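Uncharacterized protein (Bacteroides ovatus, PDB 4ORL) is of unknown function but belongs to the DUF4783 family of the NTF2 clan, consistent with a cone-like alpha+beta fold of helices packed on a curved sheet. Local coordinates at residues I9-F12 / Q18-S21; Q49-K54 / G83-N88. All blocks are in the same frame, centred on the assembly; numbering follows the deposited sequence.

Interaction 1: I9-F12 / Q18-S21; sequences ITAF and QELS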
loop_
_atom_site.group_PDB
_atom_site.type_symbol
_atom_site.label_atom_id
_atom_site.label_comp_id
_atom_site.label_asym_id
_atom_site.label_seq_id
_atom_site.Cartn_x
_atom_site.Cartn_y
_atom_site.Cartn_z
ATOM N N ILE A 9 -5.407 4.992 2.920
ATOM C CA ILE A 9 -6.457 4.760 1.973
ATOM C C ILE A 9 -6.535 5.909 0.953
ATOM O O ILE A 9 -6.613 5.678 -0.256
ATOM C CB ILE A 9 -7.805 4.548 2.697
ATOM C CG1 ILE A 9 -7.772 3.237 3.517
ATOM C CG2 ILE A 9 -8.934 4.546 1.688
ATOM C CD1 ILE A 9 -8.781 3.205 4.631
ATOM N N THR A 10 -6.467 7.141 1.439
ATOM C CA THR A 10 -6.483 8.307 0.560
ATOM C C THR A 10 -5.293 8.298 -0.403
ATOM O O THR A 10 -5.443 8.627 -1.582
ATOM C CB THR A 10 -6.523 9.606 1.390
ATOM O OG1 THR A 10 -7.737 9.636 2.152
ATOM C CG2 THR A 10 -6.460 10.865 0.505
ATOM N N ALA A 11 -4.118 7.878 0.079
ATOM C CA ALA A 11 -2.927 7.795 -0.787
ATOM C C ALA A 11 -3.161 6.855 -1.967
ATOM O O ALA A 11 -2.807 7.156 -3.093
ATOM C CB ALA A 11 -1.718 7.346 0.001
ATOM N N PHE A 12 -3.767 5.712 -1.708
ATOM C CA PHE A 12 -4.075 4.799 -2.786
ATOM C C PHE A 12 -5.148 5.318 -3.715
ATOM O O PHE A 12 -5.002 5.235 -4.934
ATOM C CB PHE A 12 -4.431 3.402 -2.265
ATOM C CG PHE A 12 -3.228 2.596 -1.885
ATOM C CD1 PHE A 12 -2.425 2.023 -2.857
ATOM C CD2 PHE A 12 -2.945 2.359 -0.578
ATOM C CE1 PHE A 12 -1.296 1.284 -2.492
ATOM C CE2 PHE A 12 -1.808 1.628 -0.222
ATOM C CZ PHE A 12 -1.006 1.120 -1.174
ATOM N N GLN A 18 3.863 10.113 -2.567
ATOM C CA GLN A 18 4.300 11.028 -1.526
ATOM C C GLN A 18 3.404 10.970 -0.282
ATOM O O GLN A 18 3.903 10.958 0.830
ATOM C CB GLN A 18 4.464 12.446 -2.066
ATOM C CG GLN A 18 5.820 12.639 -2.742
ATOM C CD GLN A 18 6.996 12.357 -1.798
ATOM O OE1 GLN A 18 7.788 11.440 -2.026
ATOM N NE2 GLN A 18 7.072 13.108 -0.707
ATOM N N GLU A 19 2.094 10.823 -0.478
ATOM C CA GLU A 19 1.189 10.685 0.669
ATOM C C GLU A 19 1.435 9.363 1.350
ATOM O O GLU A 19 1.446 9.285 2.565
ATOM C CB GLU A 19 -0.277 10.805 0.252
ATOM C CG GLU A 19 -0.704 12.235 -0.050
ATOM C CD GLU A 19 -2.170 12.396 -0.406
ATOM O OE1 GLU A 19 -2.958 11.461 -0.188
ATOM O OE2 GLU A 19 -2.541 13.474 -0.921
ATOM N N LEU A 20 1.646 8.323 0.548
ATOM C CA LEU A 20 1.838 6.963 1.071
ATOM C C LEU A 20 3.115 6.871 1.900
ATOM O O LEU A 20 3.156 6.184 2.914
ATOM C CB LEU A 20 1.871 5.952 -0.069
ATOM C CG LEU A 20 1.851 4.446 0.279
ATOM C CD1 LEU A 20 0.603 4.064 1.088
ATOM C CD2 LEU A 20 1.981 3.616 -0.986
ATOM N N SER A 21 4.147 7.606 1.473
ATOM C CA SER A 21 5.460 7.568 2.116
ATOM C C SER A 21 5.390 7.950 3.596
ATOM O O SER A 21 6.139 7.415 4.415
ATOM C CB SER A 21 6.433 8.483 1.374
ATOM O OG SER A 21 6.133 9.847 1.610
#
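Leu-20 swings its CG opposite the backbone N (chi1 -171°), while Phe-12 sets its ring opposite its own carbonyl carbon (chi1 -79°), and these two rotations bring both groups together on the side of the paired helices that faces the sheet. Leu-20 CD1 lies 3.7 Å from Phe-12 CE2, and its second methyl, CD2, is 3.9 Å from Phe-12 CZ, so the leucine fork meets one corner of the ring at a slant. Next to this pair the backbones close up on Ala-11: its methyl CB fits against the opposing helix, 3.5 Å from Leu-20 N and 3.8 Å from Glu-19 CB. Glu-19 extends its chain across toward Thr-10 and Ala-11, where OE1 rests 3.6 Å from Thr-10 CG2 and close to Ala-11 CA. Its other oxygen, OE2, makes a salt bridge to Arg-14, a residue of the first helix. Farther in, Phe-12 reaches Val-87 and Cys-89 of the sheet and Leu-20 reaches Ile-100 and Ile-103. The alanine thus permits a close helix-helix approach, with apolar groups facing the core and the carboxylate at the outer margin, where Arg-14 probably balances its charge.

Interaction 2: Q49-K54 / G83-N88; sequences QEFFTK and GNFRVN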
loop_
_atom_site.group_PDB
_atom_site.type_symbol
_atom_site.label_atom_id
_atom_site.label_comp_id
_atom_site.label_asym_id
_atom_site.label_seq_id
_atom_site.Cartn_x
_atom_site.Cartn_y
_atom_site.Cartn_z
ATOM N N GLN A 49 5.887 5.154 -6.816
ATOM C CA GLN A 49 5.702 6.292 -7.735
ATOM C C GLN A 49 5.694 5.821 -9.202
ATOM O O GLN A 49 4.900 6.304 -10.017
ATOM C CB GLN A 49 6.778 7.351 -7.492
ATOM C CG GLN A 49 6.798 8.499 -8.489
ATOM C CD GLN A 49 5.525 9.315 -8.507
ATOM O OE1 GLN A 49 4.707 9.245 -7.586
ATOM N NE2 GLN A 49 5.347 10.109 -9.572
ATOM N N GLU A 50 6.593 4.890 -9.526
ATOM C CA GLU A 50 6.646 4.290 -10.846
ATOM C C GLU A 50 5.367 3.487 -11.123
ATOM O O GLU A 50 4.762 3.605 -12.205
ATOM C CB GLU A 50 7.903 3.398 -10.954
ATOM C CG GLU A 50 7.949 2.439 -12.146
ATOM C CD GLU A 50 7.723 3.104 -13.471
ATOM O OE1 GLU A 50 7.857 4.344 -13.563
ATOM O OE2 GLU A 50 7.409 2.377 -14.440
ATOM N N PHE A 51 4.963 2.671 -10.156
ATOM C CA PHE A 51 3.753 1.885 -10.296
ATOM C C PHE A 51 2.522 2.778 -10.574
ATOM O O PHE A 51 1.738 2.478 -11.461
ATOM C CB PHE A 51 3.502 1.022 -9.060
ATOM C CG PHE A 51 2.241 0.235 -9.142
ATOM C CD1 PHE A 51 2.197 -0.961 -9.859
ATOM C CD2 PHE A 51 1.064 0.726 -8.573
ATOM C CE1 PHE A 51 0.998 -1.658 -9.987
ATOM C CE2 PHE A 51 -0.125 0.013 -8.686
ATOM C CZ PHE A 51 -0.144 -1.180 -9.391
ATOM N N PHE A 52 2.377 3.853 -9.800
ATOM C CA PHE A 52 1.234 4.788 -9.955
ATOM C C PHE A 52 1.316 5.629 -11.246
ATOM O O PHE A 52 0.317 6.172 -11.689
ATOM C CB PHE A 52 1.149 5.746 -8.759
ATOM C CG PHE A 52 0.727 5.106 -7.459
ATOM C CD1 PHE A 52 -0.282 4.138 -7.411
ATOM C CD2 PHE A 52 1.211 5.610 -6.258
ATOM C CE1 PHE A 52 -0.702 3.621 -6.185
ATOM C CE2 PHE A 52 0.762 5.126 -5.044
ATOM C CZ PHE A 52 -0.201 4.135 -5.012
ATOM N N THR A 53 2.502 5.766 -11.823
ATOM C CA THR A 53 2.643 6.491 -13.087
ATOM C C THR A 53 2.334 5.580 -14.271
ATOM O O THR A 53 1.640 5.982 -15.207
ATOM C CB THR A 53 4.043 7.091 -13.227
ATOM O OG1 THR A 53 4.288 7.955 -12.113
ATOM C CG2 THR A 53 4.145 7.898 -14.528
ATOM N N LYS A 54 2.846 4.359 -14.223
ATOM C CA LYS A 54 2.578 3.350 -15.246
ATOM C C LYS A 54 1.097 2.972 -15.294
ATOM O O LYS A 54 0.545 2.707 -16.373
ATOM C CB LYS A 54 3.399 2.098 -14.964
ATOM C CG LYS A 54 3.135 0.945 -15.924
ATOM N N GLY A 83 -6.264 -1.610 -15.789
ATOM C CA GLY A 83 -7.113 -2.604 -15.153
ATOM C C GLY A 83 -7.005 -2.574 -13.643
ATOM O O GLY A 83 -6.444 -1.627 -13.073
ATOM N N ASN A 84 -7.563 -3.599 -13.002
ATOM C CA ASN A 84 -7.661 -3.661 -11.543
ATOM C C ASN A 84 -6.473 -4.399 -10.931
ATOM O O ASN A 84 -5.993 -5.398 -11.499
ATOM C CB ASN A 84 -8.954 -4.383 -11.105
ATOM C CG ASN A 84 -10.190 -3.502 -11.189
ATOM O OD1 ASN A 84 -10.132 -2.352 -11.634
ATOM N ND2 ASN A 84 -11.332 -4.050 -10.743
ATOM N N PHE A 85 -6.033 -3.933 -9.771
ATOM C CA PHE A 85 -5.019 -4.597 -8.978
ATOM C C PHE A 85 -5.538 -4.770 -7.570
ATOM O O PHE A 85 -6.074 -3.821 -6.998
ATOM C CB PHE A 85 -3.744 -3.757 -8.906
ATOM C CG PHE A 85 -3.036 -3.577 -10.205
ATOM C CD1 PHE A 85 -3.427 -2.633 -11.113
ATOM C CD2 PHE A 85 -1.933 -4.385 -10.527
ATOM C CE1 PHE A 85 -2.751 -2.458 -12.287
ATOM C CE2 PHE A 85 -1.280 -4.213 -11.706
ATOM C CZ PHE A 85 -1.678 -3.244 -12.580
ATOM N N ARG A 86 -5.298 -5.922 -6.953
ATOM C CA ARG A 86 -5.574 -6.067 -5.525
ATOM C C ARG A 86 -4.352 -5.604 -4.753
ATOM O O ARG A 86 -3.192 -5.922 -5.114
ATOM C CB ARG A 86 -5.977 -7.499 -5.099
ATOM C CG ARG A 86 -6.648 -7.519 -3.695
ATOM C CD ARG A 86 -6.903 -8.919 -3.149
ATOM N NE ARG A 86 -7.699 -9.713 -4.061
ATOM C CZ ARG A 86 -7.195 -10.610 -4.901
ATOM N NH1 ARG A 86 -5.896 -10.842 -4.923
ATOM N NH2 ARG A 86 -7.992 -11.265 -5.715
ATOM N N VAL A 87 -4.607 -4.792 -3.726
ATOM C CA VAL A 87 -3.556 -4.238 -2.874
ATOM C C VAL A 87 -3.750 -4.783 -1.484
ATOM O O VAL A 87 -4.856 -4.733 -0.959
ATOM C CB VAL A 87 -3.679 -2.721 -2.802
ATOM C CG1 VAL A 87 -2.684 -2.131 -1.801
ATOM C CG2 VAL A 87 -3.493 -2.106 -4.183
ATOM N N ASN A 88 -2.681 -5.351 -0.927
ATOM C CA ASN A 88 -2.669 -5.898 0.437
ATOM C C ASN A 88 -1.545 -5.225 1.205
ATOM O O ASN A 88 -0.377 -5.474 0.929
ATOM C CB ASN A 88 -2.423 -7.419 0.415
ATOM C CG ASN A 88 -3.420 -8.167 -0.437
ATOM O OD1 ASN A 88 -4.369 -8.763 0.081
ATOM N ND2 ASN A 88 -3.189 -8.185 -1.754
#
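Gln-49 O, two residues before the Phe-51 that meets Phe-85, is gripped twice by Thr-53. The hydroxyl OG1 of Thr-53 donates to Gln-49 O at 2.7 Å, tilted 27° from the carbonyl plane, and Thr-53 N adds a weak bond to the same oxygen. Thr-53 thereby folds its polar end back onto the last turn of helix 41-54.

From this turn Phe-51 projects toward the sheet, its CG anti to the backbone N (chi1 178°), and meets Phe-85, which reaches from strand 83-94 in the opposite direction. The result is a T-shaped stack: the edge of Phe-51 points into one face of Phe-85, with the planes at 80° and the ring centroids 5.0 Å apart. Phe-51 CZ stands over the middle of the Phe-85 ring, 3.8 Å from Phe-85 CG, while Phe-51 CE1 comes equally near Phe-85 CE2. CE1 and CZ thus make the closest approaches from the helix side.

Neighbouring strands frame the pair. Ile-105 touches both rings and Leu-78 lies against Phe-51, while Phe-85 also makes a cation-pi contact with Lys-107. Were Phe-85 replaced by an alanine, the edge of Phe-51 would probably lose the face it points into, a gap would open between helix and strand, and Lys-107 would lose its aromatic partner.

The contact rests on the two aromatic rings. Edge-on geometry sets the slightly positive C-H rim of Phe-51 against the pi cloud of Phe-85, a favourable electrostatic match that is likely to orient the rings as well as fill space between the C-terminal end of helix 41-54 and the beginning of strand 83-94.

In the fold
From the N terminus, helix 6-14 leads through a short connection into helix 17-21, and interaction 1 closes this short loop of five intervening residues. The chain then passes through strands 28-32 and 35-40 into helix 41-54. Interaction 2 closes a wider loop, bringing strand 83-94 back to that helix after strands 57-68 and 71-80. The loops follow in series, neither nested nor crossed. They nevertheless meet in space, their centres about 12 Å apart: the Phe-12 ring touches Val-87 through CZ, 3.7 Å from Val-87 CG1, and Phe-52 through CD1. The N-terminal helix pair, the long helix and the sheet thus share one core, consistent with an NTF2-like fold.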